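Local atomic coordinates of DUF1896 domain-containing protein (Porphyromonas gingivalis, PDB entry 2APL), a protein that is of unknown function and belongs to the DUF1896 family, folding as a largely helical single chain. Residues H11-L16 / A36-A41; H23-S28 / S73-L78; T43-A48 / E57-A62; A113-T118 / E128-E133. All blocks are in the same frame, centred on the assembly; numbering follows the deposited sequence.

Interaction 1: H11-L16 / A36-A41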
loop_
_atom_site.group_PDB
_atom_site.type_symbol
_atom_site.label_atom_id
_atom_site.label_comp_id
_atom_site.label_asym_id
_atom_site.label_seq_id
_atom_site.Cartn_x
_atom_site.Cartn_y
_atom_site.Cartn_z
ATOM N N HIS A 11 4.609 8.131 -17.646
ATOM C CA HIS A 11 5.533 8.170 -16.519
ATOM C C HIS A 11 4.736 7.965 -15.205
ATOM O O HIS A 11 5.091 7.126 -14.379
ATOM C CB HIS A 11 6.274 9.533 -16.542
ATOM C CG HIS A 11 7.086 9.787 -15.308
ATOM N ND1 HIS A 11 8.146 8.985 -14.938
ATOM C CD2 HIS A 11 6.969 10.730 -14.342
ATOM C CE1 HIS A 11 8.682 9.458 -13.826
ATOM N NE2 HIS A 11 7.975 10.504 -13.433
ATOM N N PHE A 12 3.633 8.699 -15.039
ATOM C CA PHE A 12 2.842 8.582 -13.812
ATOM C C PHE A 12 2.204 7.193 -13.742
ATOM O O PHE A 12 2.179 6.600 -12.676
ATOM C CB PHE A 12 1.750 9.667 -13.725
ATOM C CG PHE A 12 2.313 11.063 -13.621
ATOM C CD1 PHE A 12 3.289 11.362 -12.645
ATOM C CD2 PHE A 12 1.876 12.085 -14.498
ATOM C CE1 PHE A 12 3.822 12.667 -12.550
ATOM C CE2 PHE A 12 2.426 13.385 -14.437
ATOM C CZ PHE A 12 3.392 13.675 -13.472
ATOM N N ARG A 13 1.650 6.710 -14.851
ATOM C CA ARG A 13 1.118 5.340 -14.876
ATOM C C ARG A 13 2.135 4.254 -14.462
ATOM O O ARG A 13 1.827 3.435 -13.610
ATOM C CB ARG A 13 0.470 4.975 -16.220
ATOM C CG ARG A 13 -0.173 3.553 -16.157
ATOM C CD ARG A 13 -1.041 3.219 -17.399
ATOM N NE ARG A 13 -1.741 1.975 -17.103
ATOM C CZ ARG A 13 -3.064 1.867 -17.045
ATOM N NH1 ARG A 13 -3.821 2.913 -17.345
ATOM N NH2 ARG A 13 -3.620 0.694 -16.730
ATOM N N LEU A 14 3.336 4.277 -15.034
ATOM C CA LEU A 14 4.380 3.348 -14.667
ATOM C C LEU A 14 4.738 3.434 -13.160
ATOM O O LEU A 14 4.839 2.412 -12.504
ATOM C CB LEU A 14 5.635 3.513 -15.542
ATOM C CG LEU A 14 6.661 2.392 -15.351
ATOM C CD1 LEU A 14 6.050 0.998 -15.548
ATOM C CD2 LEU A 14 7.887 2.608 -16.240
ATOM N N LYS A 15 4.909 4.650 -12.636
ATOM C CA LYS A 15 5.227 4.822 -11.219
ATOM C C LYS A 15 4.145 4.196 -10.323
ATOM O O LYS A 15 4.456 3.623 -9.273
ATOM C CB LYS A 15 5.338 6.311 -10.872
ATOM C CG LYS A 15 6.606 7.009 -11.421
ATOM C CD LYS A 15 6.618 8.505 -10.992
ATOM C CE LYS A 15 6.862 8.673 -9.507
ATOM N NZ LYS A 15 6.942 10.116 -9.237
ATOM N N LEU A 16 2.873 4.354 -10.719
ATOM C CA LEU A 16 1.756 3.911 -9.879
ATOM C C LEU A 16 1.648 2.401 -10.021
ATOM O O LEU A 16 1.445 1.676 -9.032
ATOM C CB LEU A 16 0.408 4.533 -10.346
ATOM C CG LEU A 16 -0.870 4.102 -9.583
ATOM C CD1 LEU A 16 -0.746 4.289 -8.036
ATOM C CD2 LEU A 16 -2.087 4.889 -10.111
ATOM N N ALA A 36 -7.687 6.046 -13.709
ATOM C CA ALA A 36 -8.270 7.247 -13.126
ATOM C C ALA A 36 -7.254 8.033 -12.293
ATOM O O ALA A 36 -7.194 9.250 -12.394
ATOM C CB ALA A 36 -9.433 6.895 -12.338
ATOM N N ARG A 37 -6.457 7.342 -11.482
ATOM C CA ARG A 37 -5.458 8.009 -10.675
ATOM C C ARG A 37 -4.277 8.601 -11.524
ATOM O O ARG A 37 -3.825 9.729 -11.274
ATOM C CB ARG A 37 -4.940 7.045 -9.593
ATOM C CG ARG A 37 -3.909 7.636 -8.642
ATOM C CD ARG A 37 -4.502 8.858 -7.922
ATOM N NE ARG A 37 -5.568 8.570 -6.975
ATOM C CZ ARG A 37 -5.382 8.255 -5.698
ATOM N NH1 ARG A 37 -4.151 8.087 -5.202
ATOM N NH2 ARG A 37 -6.442 8.091 -4.917
ATOM N N SER A 38 -3.835 7.880 -12.537
ATOM C CA SER A 38 -2.838 8.414 -13.461
ATOM C C SER A 38 -3.320 9.706 -14.197
ATOM O O SER A 38 -2.536 10.641 -14.358
ATOM C CB SER A 38 -2.396 7.329 -14.444
ATOM O OG SER A 38 -1.831 6.237 -13.689
ATOM N N ASP A 39 -4.576 9.697 -14.670
ATOM C CA ASP A 39 -5.253 10.858 -15.237
ATOM C C ASP A 39 -5.286 12.045 -14.257
ATOM O O ASP A 39 -4.981 13.180 -14.654
ATOM C CB ASP A 39 -6.713 10.517 -15.608
ATOM C CG ASP A 39 -6.845 9.762 -16.934
ATOM O OD1 ASP A 39 -5.807 9.505 -17.576
ATOM O OD2 ASP A 39 -8.011 9.434 -17.354
ATOM N N GLU A 40 -5.645 11.789 -12.987
ATOM C CA GLU A 40 -5.590 12.836 -11.975
ATOM C C GLU A 40 -4.210 13.456 -11.776
ATOM O O GLU A 40 -4.115 14.691 -11.553
ATOM C CB GLU A 40 -6.067 12.361 -10.579
ATOM C CG GLU A 40 -7.447 11.868 -10.507
ATOM C CD GLU A 40 -7.779 11.292 -9.133
ATOM O OE1 GLU A 40 -7.264 11.787 -8.053
ATOM O OE2 GLU A 40 -8.602 10.346 -9.153
ATOM N N ALA A 41 -3.170 12.607 -11.695
ATOM C CA ALA A 41 -1.805 13.099 -11.544
ATOM C C ALA A 41 -1.382 13.979 -12.745
ATOM O O ALA A 41 -0.800 15.058 -12.580
ATOM C CB ALA A 41 -0.805 11.918 -11.386
#
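Phe-12 meets Ala-41 across two helices, 3-23 and 31-51. The methyl CB of Ala-41 lies over one face of the ring, offset toward the rim. It is 3.9 Å from Phe-12 CG, and the CH-pi contact stands 24° off the ring normal.

One residue on, Arg-13 meets Ser-38 with CA and the base of its side chain. Its CA is 3.3 Å from Ser-38 OG and its CB is 3.6 Å from the same oxygen. The hydroxyl itself is bonded to Ile-34 O, one turn back in its own helix, so the buried oxygen has a partner. The Arg-13 chain runs extended from CG to NE, and its guanidinium is held by Glu-17, Asn-31 and Thr-35.

Leu-16 closes the row. A chi1 of 177° sets its CG on the carbonyl-carbon side of CA. The branch CD2 touches Arg-37 CB and Arg-37 CG, both at 3.6 Å, and the two side chains cross at about a right angle. The Arg-37 chain then bends at chi2 and chi3, and its NH1 is bonded to Leu-66 O and Gln-68 O.

No hydrogen bond joins the two segments. Their axes pass 8.9 Å apart at 132° between N-to-C directions. This is a steeply crossed, roughly antiparallel helix pair, the buried helix-helix packing of an all-helical fold.

Interaction 2: H23-S28 / S73-L78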
loop_
_atom_site.group_PDB
_atom_site.type_symbol
_atom_site.label_atom_id
_atom_site.label_comp_id
_atom_site.label_asym_id
_atom_site.label_seq_id
_atom_site.Cartn_x
_atom_site.Cartn_y
_atom_site.Cartn_z
ATOM N N HIS A 23 3.309 -2.753 -3.066
ATOM C CA HIS A 23 2.780 -2.354 -1.757
ATOM C C HIS A 23 1.288 -2.694 -1.602
ATOM O O HIS A 23 0.766 -2.749 -0.488
ATOM C CB HIS A 23 2.949 -0.830 -1.562
ATOM C CG HIS A 23 4.379 -0.384 -1.492
ATOM N ND1 HIS A 23 5.214 -0.717 -0.443
ATOM C CD2 HIS A 23 5.140 0.319 -2.369
ATOM C CE1 HIS A 23 6.416 -0.209 -0.663
ATOM N NE2 HIS A 23 6.399 0.417 -1.826
ATOM N N PHE A 24 0.597 -2.828 -2.739
ATOM C CA PHE A 24 -0.838 -3.156 -2.758
ATOM C C PHE A 24 -1.114 -4.172 -3.861
ATOM O O PHE A 24 -1.894 -3.883 -4.798
ATOM C CB PHE A 24 -1.655 -1.897 -3.003
ATOM C CG PHE A 24 -1.492 -0.857 -1.947
ATOM C CD1 PHE A 24 -2.395 -0.778 -0.872
ATOM C CD2 PHE A 24 -0.461 0.074 -2.031
ATOM C CE1 PHE A 24 -2.265 0.194 0.102
ATOM C CE2 PHE A 24 -0.351 1.099 -1.039
ATOM C CZ PHE A 24 -1.248 1.157 0.010
ATOM N N PRO A 25 -0.432 -5.352 -3.792
ATOM C CA PRO A 25 -0.542 -6.293 -4.910
ATOM C C PRO A 25 -2.001 -6.616 -5.198
ATOM O O PRO A 25 -2.343 -6.853 -6.341
ATOM C CB PRO A 25 0.246 -7.525 -4.451
ATOM C CG PRO A 25 0.437 -7.350 -2.930
ATOM C CD PRO A 25 0.473 -5.854 -2.735
ATOM N N GLU A 26 -2.840 -6.576 -4.181
ATOM C CA GLU A 26 -4.261 -6.862 -4.341
ATOM C C GLU A 26 -5.021 -5.860 -5.197
ATOM O O GLU A 26 -6.078 -6.201 -5.774
ATOM C CB GLU A 26 -4.963 -7.024 -2.958
ATOM C CG GLU A 26 -5.048 -5.737 -2.084
ATOM C CD GLU A 26 -3.717 -5.363 -1.366
ATOM O OE1 GLU A 26 -2.726 -6.148 -1.439
ATOM O OE2 GLU A 26 -3.675 -4.264 -0.747
HETATM N N MSE A 27 -4.497 -4.629 -5.265
HETATM C CA MSE A 27 -5.035 -3.558 -6.121
HETATM C C MSE A 27 -4.309 -3.396 -7.443
HETATM O O MSE A 27 -4.778 -2.683 -8.309
HETATM C CB MSE A 27 -4.952 -2.209 -5.378
HETATM C CG MSE A 27 -5.696 -2.220 -4.017
HETATM SE SE MSE A 27 -5.323 -0.434 -3.198
HETATM C CE MSE A 27 -6.852 -0.438 -2.113
ATOM N N SER A 28 -3.178 -4.096 -7.610
ATOM C CA SER A 28 -2.275 -3.840 -8.724
ATOM C C SER A 28 -2.806 -4.231 -10.116
ATOM O O SER A 28 -2.202 -3.874 -11.145
ATOM C CB SER A 28 -0.899 -4.490 -8.486
ATOM O OG SER A 28 -0.993 -5.905 -8.500
ATOM N N SER A 73 -0.075 0.698 4.057
ATOM C CA SER A 73 -0.264 -0.549 3.350
ATOM C C SER A 73 -0.495 -1.659 4.378
ATOM O O SER A 73 0.425 -2.011 5.161
ATOM C CB SER A 73 0.956 -0.855 2.485
ATOM O OG SER A 73 0.888 -2.180 1.968
ATOM N N ARG A 74 -1.697 -2.222 4.354
ATOM C CA ARG A 74 -1.979 -3.466 5.144
ATOM C C ARG A 74 -1.048 -4.610 4.766
ATOM O O ARG A 74 -0.530 -5.271 5.643
ATOM C CB ARG A 74 -3.441 -3.879 5.025
ATOM C CG ARG A 74 -4.375 -2.766 5.588
ATOM C CD ARG A 74 -5.850 -3.129 5.449
ATOM N NE ARG A 74 -6.167 -3.347 4.034
ATOM C CZ ARG A 74 -7.228 -4.021 3.579
ATOM N NH1 ARG A 74 -8.144 -4.542 4.431
ATOM N NH2 ARG A 74 -7.373 -4.181 2.271
ATOM N N TYR A 75 -0.841 -4.815 3.458
ATOM C CA TYR A 75 0.091 -5.831 2.974
ATOM C C TYR A 75 1.476 -5.680 3.578
ATOM O O TYR A 75 1.980 -6.639 4.174
ATOM C CB TYR A 75 0.149 -5.857 1.463
ATOM C CG TYR A 75 1.280 -6.708 0.910
ATOM C CD1 TYR A 75 1.109 -8.087 0.731
ATOM C CD2 TYR A 75 2.538 -6.143 0.612
ATOM C CE1 TYR A 75 2.173 -8.900 0.261
ATOM C CE2 TYR A 75 3.600 -6.939 0.109
ATOM C CZ TYR A 75 3.393 -8.294 -0.075
ATOM O OH TYR A 75 4.396 -9.079 -0.547
ATOM N N ASP A 76 2.067 -4.487 3.460
ATOM C CA ASP A 76 3.380 -4.205 4.043
ATOM C C ASP A 76 3.411 -4.431 5.563
ATOM O O ASP A 76 4.415 -4.905 6.108
ATOM C CB ASP A 76 3.819 -2.747 3.740
ATOM C CG ASP A 76 4.284 -2.531 2.272
ATOM O OD1 ASP A 76 4.360 -3.507 1.481
ATOM O OD2 ASP A 76 4.572 -1.348 1.907
ATOM N N THR A 77 2.335 -4.045 6.256
ATOM C CA THR A 77 2.257 -4.176 7.711
ATOM C C THR A 77 2.294 -5.688 8.130
ATOM O O THR A 77 3.031 -6.089 9.063
ATOM C CB THR A 77 0.975 -3.497 8.257
ATOM O OG1 THR A 77 1.032 -2.114 7.969
ATOM C CG2 THR A 77 0.861 -3.640 9.814
ATOM N N LEU A 78 1.545 -6.514 7.397
ATOM C CA LEU A 78 1.533 -7.971 7.670
ATOM C C LEU A 78 2.904 -8.585 7.397
ATOM O O LEU A 78 3.393 -9.388 8.200
ATOM C CB LEU A 78 0.458 -8.660 6.814
ATOM C CG LEU A 78 -0.962 -8.319 7.262
ATOM C CD1 LEU A 78 -1.941 -8.740 6.179
ATOM C CD2 LEU A 78 -1.312 -9.001 8.598
HETATM O O HOH W 1 -2.011 -3.437 1.086
#
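The Tyr-75 ring has Pro-25 over one face. Pro-25 CG sits above the ring centre, 3.9 Å from the centroid and 13° off the normal, a close CH-pi contact. Pro-25 CD lies 3.8 Å from Tyr-75 CG, and the two side chains cross at about a right angle. The Phe-24 ring takes Ser-73 CB over one face, 4.3 Å from its centroid. The His-23 ring is met at its edge by the carboxylate of Asp-76, with the two planes 76° apart.

At that edge His-23 ND1 donates to Asp-76 OD2, on the syn lone pair of the oxygen. The bond is short, 2.5 Å, and bent, with an angle of 150° at the hydrogen. Tyr-19 also meets the imidazole.

Ser-73 is the N-cap of helix 74-85. Its OG accepts from Asp-76 N at 3.0 Å and donates to His-23 O at 2.5 Å, in the carbonyl plane. One hydroxyl thus caps one helix and ties it to the last residue of helix 3-23. Water 1 adds a second link: it accepts from Tyr-75 N and donates to Glu-26 OE2 at 2.6 Å and, in a long bond of 3.3 Å, to His-23 O.

His-23 O therefore receives both Ser-73 OG and the water, with the serine much the nearer of the two. The nearby carboxylate would be expected to stabilise a protonated His-23, and the helix start at Ser-73 may in turn favour a charged Asp-76.

Interaction 3: T43-A48 / E57-A62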
loop_
_atom_site.group_PDB
_atom_site.type_symbol
_atom_site.label_atom_id
_atom_site.label_comp_id
_atom_site.label_asym_id
_atom_site.label_seq_id
_atom_site.Cartn_x
_atom_site.Cartn_y
_atom_site.Cartn_z
ATOM N N THR A 43 -3.419 15.788 -14.740
ATOM C CA THR A 43 -4.099 17.064 -14.564
ATOM C C THR A 43 -3.378 17.962 -13.571
ATOM O O THR A 43 -3.292 19.189 -13.803
ATOM C CB THR A 43 -5.590 16.826 -14.094
ATOM O OG1 THR A 43 -6.240 16.046 -15.103
ATOM C CG2 THR A 43 -6.365 18.124 -13.850
ATOM N N ALA A 44 -2.925 17.391 -12.442
ATOM C CA ALA A 44 -2.175 18.161 -11.441
ATOM C C ALA A 44 -0.863 18.723 -12.043
ATOM O O ALA A 44 -0.498 19.882 -11.810
ATOM C CB ALA A 44 -1.866 17.308 -10.199
ATOM N N TYR A 45 -0.178 17.883 -12.788
ATOM C CA TYR A 45 1.044 18.272 -13.495
ATOM C C TYR A 45 0.789 19.411 -14.512
ATOM O O TYR A 45 1.429 20.465 -14.470
ATOM C CB TYR A 45 1.670 17.062 -14.198
ATOM C CG TYR A 45 2.898 17.438 -15.023
ATOM C CD1 TYR A 45 4.162 17.438 -14.463
ATOM C CD2 TYR A 45 2.770 17.840 -16.332
ATOM C CE1 TYR A 45 5.283 17.873 -15.225
ATOM C CE2 TYR A 45 3.867 18.278 -17.081
ATOM C CZ TYR A 45 5.118 18.263 -16.514
ATOM O OH TYR A 45 6.223 18.638 -17.262
ATOM N N CYS A 46 -0.180 19.198 -15.397
ATOM C CA CYS A 46 -0.514 20.195 -16.417
ATOM C C CYS A 46 -0.999 21.521 -15.767
ATOM O O CYS A 46 -0.585 22.623 -16.176
ATOM C CB CYS A 46 -1.542 19.622 -17.376
ATOM S SG CYS A 46 -0.936 18.284 -18.320
ATOM N N ASP A 47 -1.801 21.423 -14.701
ATOM C CA ASP A 47 -2.214 22.620 -13.946
ATOM C C ASP A 47 -1.033 23.375 -13.388
ATOM O O ASP A 47 -0.947 24.609 -13.512
ATOM C CB ASP A 47 -3.184 22.307 -12.781
ATOM C CG ASP A 47 -4.607 21.963 -13.244
ATOM O OD1 ASP A 47 -4.908 22.089 -14.459
ATOM O OD2 ASP A 47 -5.420 21.554 -12.365
ATOM N N ALA A 48 -0.129 22.652 -12.729
ATOM C CA ALA A 48 1.034 23.282 -12.112
ATOM C C ALA A 48 1.885 24.022 -13.155
ATOM O O ALA A 48 2.215 25.211 -12.976
ATOM C CB ALA A 48 1.872 22.267 -11.365
ATOM N N GLU A 57 8.915 20.748 -10.030
ATOM C CA GLU A 57 7.900 21.070 -9.034
ATOM C C GLU A 57 6.594 20.412 -9.413
ATOM O O GLU A 57 5.948 19.833 -8.549
ATOM C CB GLU A 57 7.703 22.580 -8.888
ATOM C CG GLU A 57 8.945 23.259 -8.378
ATOM C CD GLU A 57 8.821 24.782 -8.359
ATOM O OE1 GLU A 57 8.324 25.419 -9.319
ATOM O OE2 GLU A 57 9.222 25.345 -7.337
ATOM N N ALA A 58 6.215 20.496 -10.693
ATOM C CA ALA A 58 4.935 19.977 -11.167
ATOM C C ALA A 58 4.895 18.429 -10.990
ATOM O O ALA A 58 3.887 17.852 -10.524
ATOM C CB ALA A 58 4.672 20.404 -12.678
ATOM N N GLU A 59 6.010 17.771 -11.334
ATOM C CA GLU A 59 6.114 16.335 -11.204
ATOM C C GLU A 59 6.034 15.863 -9.748
ATOM O O GLU A 59 5.448 14.808 -9.455
ATOM C CB GLU A 59 7.411 15.843 -11.840
ATOM C CG GLU A 59 7.145 14.644 -12.716
ATOM C CD GLU A 59 8.271 14.297 -13.701
ATOM O OE1 GLU A 59 9.448 14.190 -13.252
ATOM O OE2 GLU A 59 7.945 14.093 -14.907
ATOM N N SER A 60 6.661 16.632 -8.871
ATOM C CA SER A 60 6.683 16.359 -7.437
ATOM C C SER A 60 5.269 16.437 -6.866
ATOM O O SER A 60 4.800 15.518 -6.208
ATOM C CB SER A 60 7.585 17.381 -6.750
ATOM O OG SER A 60 7.656 17.153 -5.351
HETATM N N MSE A 61 4.574 17.530 -7.139
HETATM C CA MSE A 61 3.226 17.624 -6.614
HETATM C C MSE A 61 2.231 16.644 -7.293
HETATM O O MSE A 61 1.331 16.165 -6.642
HETATM C CB MSE A 61 2.742 19.086 -6.573
HETATM C CG MSE A 61 2.247 19.615 -7.886
HETATM SE SE MSE A 61 1.863 21.589 -7.673
HETATM C CE MSE A 61 3.784 22.279 -7.742
ATOM N N ALA A 62 2.393 16.367 -8.585
ATOM C CA ALA A 62 1.641 15.292 -9.263
ATOM C C ALA A 62 1.873 13.880 -8.648
ATOM O O ALA A 62 0.945 13.062 -8.579
ATOM C CB ALA A 62 1.965 15.258 -10.728
#
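Helices 31-51 and 55-67 pack here through alanines and one tyrosine ring, with a selenomethionine at the margin, at a hairpin far from the centre of the chain. Ala-44, Tyr-45 and Ala-48 face Ala-58, Met-61 and Ala-62. The segment axes approach to 8.1 Å, with 148° between their N-to-C directions. No hydrogen bond crosses, so the contact rests on packing alone.

The alanines let the backbones come near. Tyr-45 CA and Ala-58 CA are 4.8 Å apart. Ala-48 CB touches Ala-58 CB at 3.6 Å, methyl to methyl. At the other end of the interface Ala-62 CB lies 3.9 Å from Tyr-45 CB, and Ala-44 CB looks onto Ala-62 CA.

Tyr-45 carries one flank. Its CG, set anti to the backbone N (chi1 176°), lies 4.2 Å from Ala-58 CB. Ring atom CD1 comes 3.5 Å from Ala-58 CB, which approaches obliquely. The backbone of Glu-59 lies at the ring edge, near the ring plane, with its N 3.6 Å from CD1. The hydroxyl is bonded to His-55 ND1, which anchors the far end of the ring near the start of helix 55-67. Glu-8 and Phe-12 of helix 3-23 also touch the tyrosine.

Met-61, a selenomethionine in this crystal, lies at the other flank. CG is placed between the backbone N and the carbonyl carbon (chi1 81°), and the chain bends at chi3. SE rests 3.8 Å from Ala-48 CB, and Phe-53 touches both residues. This is a helical hairpin with an alanine-rich interface, a common way for consecutive antiparallel helices to pack closely.

Interaction 4: A113-T118 / E128-E133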
loop_
_atom_site.group_PDB
_atom_site.type_symbol
_atom_site.label_atom_id
_atom_site.label_comp_id
_atom_site.label_asym_id
_atom_site.label_seq_id
_atom_site.Cartn_x
_atom_site.Cartn_y
_atom_site.Cartn_z
ATOM N N ALA A 113 -9.873 -3.190 10.624
ATOM C CA ALA A 113 -11.106 -2.405 10.459
ATOM C C ALA A 113 -11.424 -1.458 11.628
ATOM O O ALA A 113 -12.223 -0.515 11.473
ATOM C CB ALA A 113 -12.299 -3.326 10.195
ATOM N N LYS A 114 -10.804 -1.725 12.784
ATOM C CA LYS A 114 -10.974 -0.906 13.976
ATOM C C LYS A 114 -10.189 0.392 13.890
ATOM O O LYS A 114 -10.417 1.276 14.678
ATOM C CB LYS A 114 -10.542 -1.659 15.229
ATOM C CG LYS A 114 -11.468 -2.825 15.566
ATOM C CD LYS A 114 -11.327 -3.289 17.010
ATOM C CE LYS A 114 -9.972 -3.930 17.280
ATOM N NZ LYS A 114 -9.960 -4.519 18.644
ATOM N N TYR A 115 -9.259 0.489 12.935
ATOM C CA TYR A 115 -8.383 1.676 12.807
ATOM C C TYR A 115 -8.685 2.503 11.574
ATOM O O TYR A 115 -9.180 1.998 10.569
ATOM C CB TYR A 115 -6.911 1.235 12.814
ATOM C CG TYR A 115 -6.530 0.482 14.055
ATOM C CD1 TYR A 115 -6.015 1.169 15.160
ATOM C CD2 TYR A 115 -6.696 -0.920 14.153
ATOM C CE1 TYR A 115 -5.660 0.499 16.341
ATOM C CE2 TYR A 115 -6.355 -1.608 15.343
ATOM C CZ TYR A 115 -5.834 -0.885 16.426
ATOM O OH TYR A 115 -5.478 -1.514 17.602
ATOM N N ASP A 116 -8.405 3.807 11.685
ATOM C CA ASP A 116 -8.511 4.737 10.608
ATOM C C ASP A 116 -7.136 4.817 9.932
ATOM O O ASP A 116 -6.239 5.558 10.365
ATOM C CB ASP A 116 -8.987 6.117 11.153
ATOM C CG ASP A 116 -9.375 7.087 10.043
ATOM O OD1 ASP A 116 -9.490 6.676 8.850
ATOM O OD2 ASP A 116 -9.563 8.286 10.374
ATOM N N LEU A 117 -6.973 4.033 8.874
ATOM C CA LEU A 117 -5.655 3.872 8.231
ATOM C C LEU A 117 -5.264 5.005 7.269
ATOM O O LEU A 117 -5.039 4.802 6.059
ATOM C CB LEU A 117 -5.533 2.482 7.588
ATOM C CG LEU A 117 -5.901 1.326 8.516
ATOM C CD1 LEU A 117 -5.934 -0.037 7.730
ATOM C CD2 LEU A 117 -4.999 1.247 9.790
ATOM N N THR A 118 -5.158 6.208 7.820
ATOM C CA THR A 118 -4.771 7.396 7.027
ATOM C C THR A 118 -3.288 7.368 6.580
ATOM O O THR A 118 -2.492 6.545 7.047
ATOM C CB THR A 118 -5.034 8.657 7.862
ATOM O OG1 THR A 118 -4.282 8.556 9.074
ATOM C CG2 THR A 118 -6.533 8.786 8.242
ATOM N N GLU A 128 1.277 1.349 17.061
ATOM C CA GLU A 128 1.849 0.328 17.922
ATOM C C GLU A 128 0.741 -0.613 18.393
ATOM O O GLU A 128 0.949 -1.820 18.478
ATOM C CB GLU A 128 2.627 0.937 19.110
ATOM C CG GLU A 128 2.941 2.448 19.029
ATOM C CD GLU A 128 3.631 2.952 17.716
ATOM O OE1 GLU A 128 4.511 2.250 17.145
ATOM O OE2 GLU A 128 3.297 4.080 17.266
ATOM N N HIS A 129 -0.444 -0.055 18.652
ATOM C CA HIS A 129 -1.616 -0.832 19.011
ATOM C C HIS A 129 -2.025 -1.835 17.932
ATOM O O HIS A 129 -2.269 -3.017 18.223
ATOM C CB HIS A 129 -2.799 0.070 19.361
ATOM C CG HIS A 129 -2.601 0.878 20.606
ATOM N ND1 HIS A 129 -2.590 2.256 20.599
ATOM C CD2 HIS A 129 -2.441 0.505 21.902
ATOM C CE1 HIS A 129 -2.406 2.703 21.833
ATOM N NE2 HIS A 129 -2.311 1.660 22.644
ATOM N N LEU A 130 -2.144 -1.340 16.703
ATOM C CA LEU A 130 -2.385 -2.193 15.555
ATOM C C LEU A 130 -1.356 -3.338 15.470
ATOM O O LEU A 130 -1.726 -4.503 15.410
ATOM C CB LEU A 130 -2.381 -1.354 14.240
ATOM C CG LEU A 130 -2.540 -2.200 12.984
ATOM C CD1 LEU A 130 -3.855 -3.021 12.998
ATOM C CD2 LEU A 130 -2.421 -1.313 11.744
ATOM N N TYR A 131 -0.073 -2.988 15.478
ATOM C CA TYR A 131 1.006 -3.959 15.311
ATOM C C TYR A 131 0.991 -5.088 16.360
ATOM O O TYR A 131 1.218 -6.278 16.026
ATOM C CB TYR A 131 2.334 -3.224 15.361
ATOM C CG TYR A 131 3.563 -4.052 15.077
ATOM C CD1 TYR A 131 4.159 -4.035 13.817
ATOM C CD2 TYR A 131 4.157 -4.814 16.080
ATOM C CE1 TYR A 131 5.317 -4.786 13.552
ATOM C CE2 TYR A 131 5.277 -5.567 15.835
ATOM C CZ TYR A 131 5.868 -5.541 14.583
ATOM O OH TYR A 131 7.002 -6.291 14.357
ATOM N N THR A 132 0.771 -4.690 17.620
ATOM C CA THR A 132 0.687 -5.619 18.715
ATOM C C THR A 132 -0.552 -6.471 18.519
ATOM O O THR A 132 -0.522 -7.693 18.740
ATOM C CB THR A 132 0.611 -4.848 20.046
ATOM O OG1 THR A 132 1.824 -4.096 20.191
ATOM C CG2 THR A 132 0.393 -5.776 21.243
ATOM N N GLU A 133 -1.640 -5.846 18.056
ATOM C CA GLU A 133 -2.882 -6.609 17.963
ATOM C C GLU A 133 -2.731 -7.658 16.850
ATOM O O GLU A 133 -3.172 -8.806 17.003
ATOM C CB GLU A 133 -4.072 -5.672 17.764
ATOM C CG GLU A 133 -5.389 -6.301 17.893
ATOM C CD GLU A 133 -6.536 -5.298 18.042
ATOM O OE1 GLU A 133 -6.346 -4.051 17.904
ATOM O OE2 GLU A 133 -7.655 -5.783 18.338
#
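A loop between helices 106-112 and 126-143 is fastened here to the side of the second helix. Lys-114, Tyr-115 and Leu-117 of the loop meet His-129, Leu-130 and Glu-133 of the helix.

Tyr-115 is the main link. Leu-130 CB lies over the centre of one ring face, 4.1 Å from the centroid and 10° off the normal. Leu-130 CD1 also touches the ring, 3.7 Å from Tyr-115 CE2. The phenol OH donates to Glu-133 OE1 at 2.7 Å, meeting that oxygen nearly along its C-O axis. The oxygen lies at the ring edge, and the carboxylate plane is turned 81° from the ring. His-129 CB packs beside the phenol oxygen, 3.6 Å from Tyr-115 OH.

The other carboxylate oxygen is used by Lys-114. Its NZ donates to the syn lone pair of Glu-133 OE2 at 2.6 Å, a salt bridge. The two side chains cross at about a right angle.

Leu-117 is the centre of an inverse gamma turn. Its CD2 reaches Leu-130 CD2 at 4.1 Å, and Phe-112 and Phe-72 touch both leucines.

Glu-133 thus has one oxygen gripped by a phenol and the other by an ammonium group, which restrains the rotation of its carboxylate. Both donors would be expected to favour its charged form.

In the fold
Interactions 1 and 3 form one continuous packing unit. Both use helix 31-51, their centres are about 11 Å apart, and Phe-12 CZ lies 3.5 Å from Ala-62 CB. The three helices 3-23, 31-51 and 55-67 meet there. Interaction 3 is nested within the chain loop that interaction 2 closes. The centre of interaction 2 lies about 4 Å from the chain centre, and this contact ties the end of helix 3-23 to the start of helix 74-85. It also touches interaction 4, where Arg-74 CG is 3.8 Å from Leu-117 CD1. Interactions 1 and 4 lie on opposite sides of the chain centre, with centres about 29 Å apart.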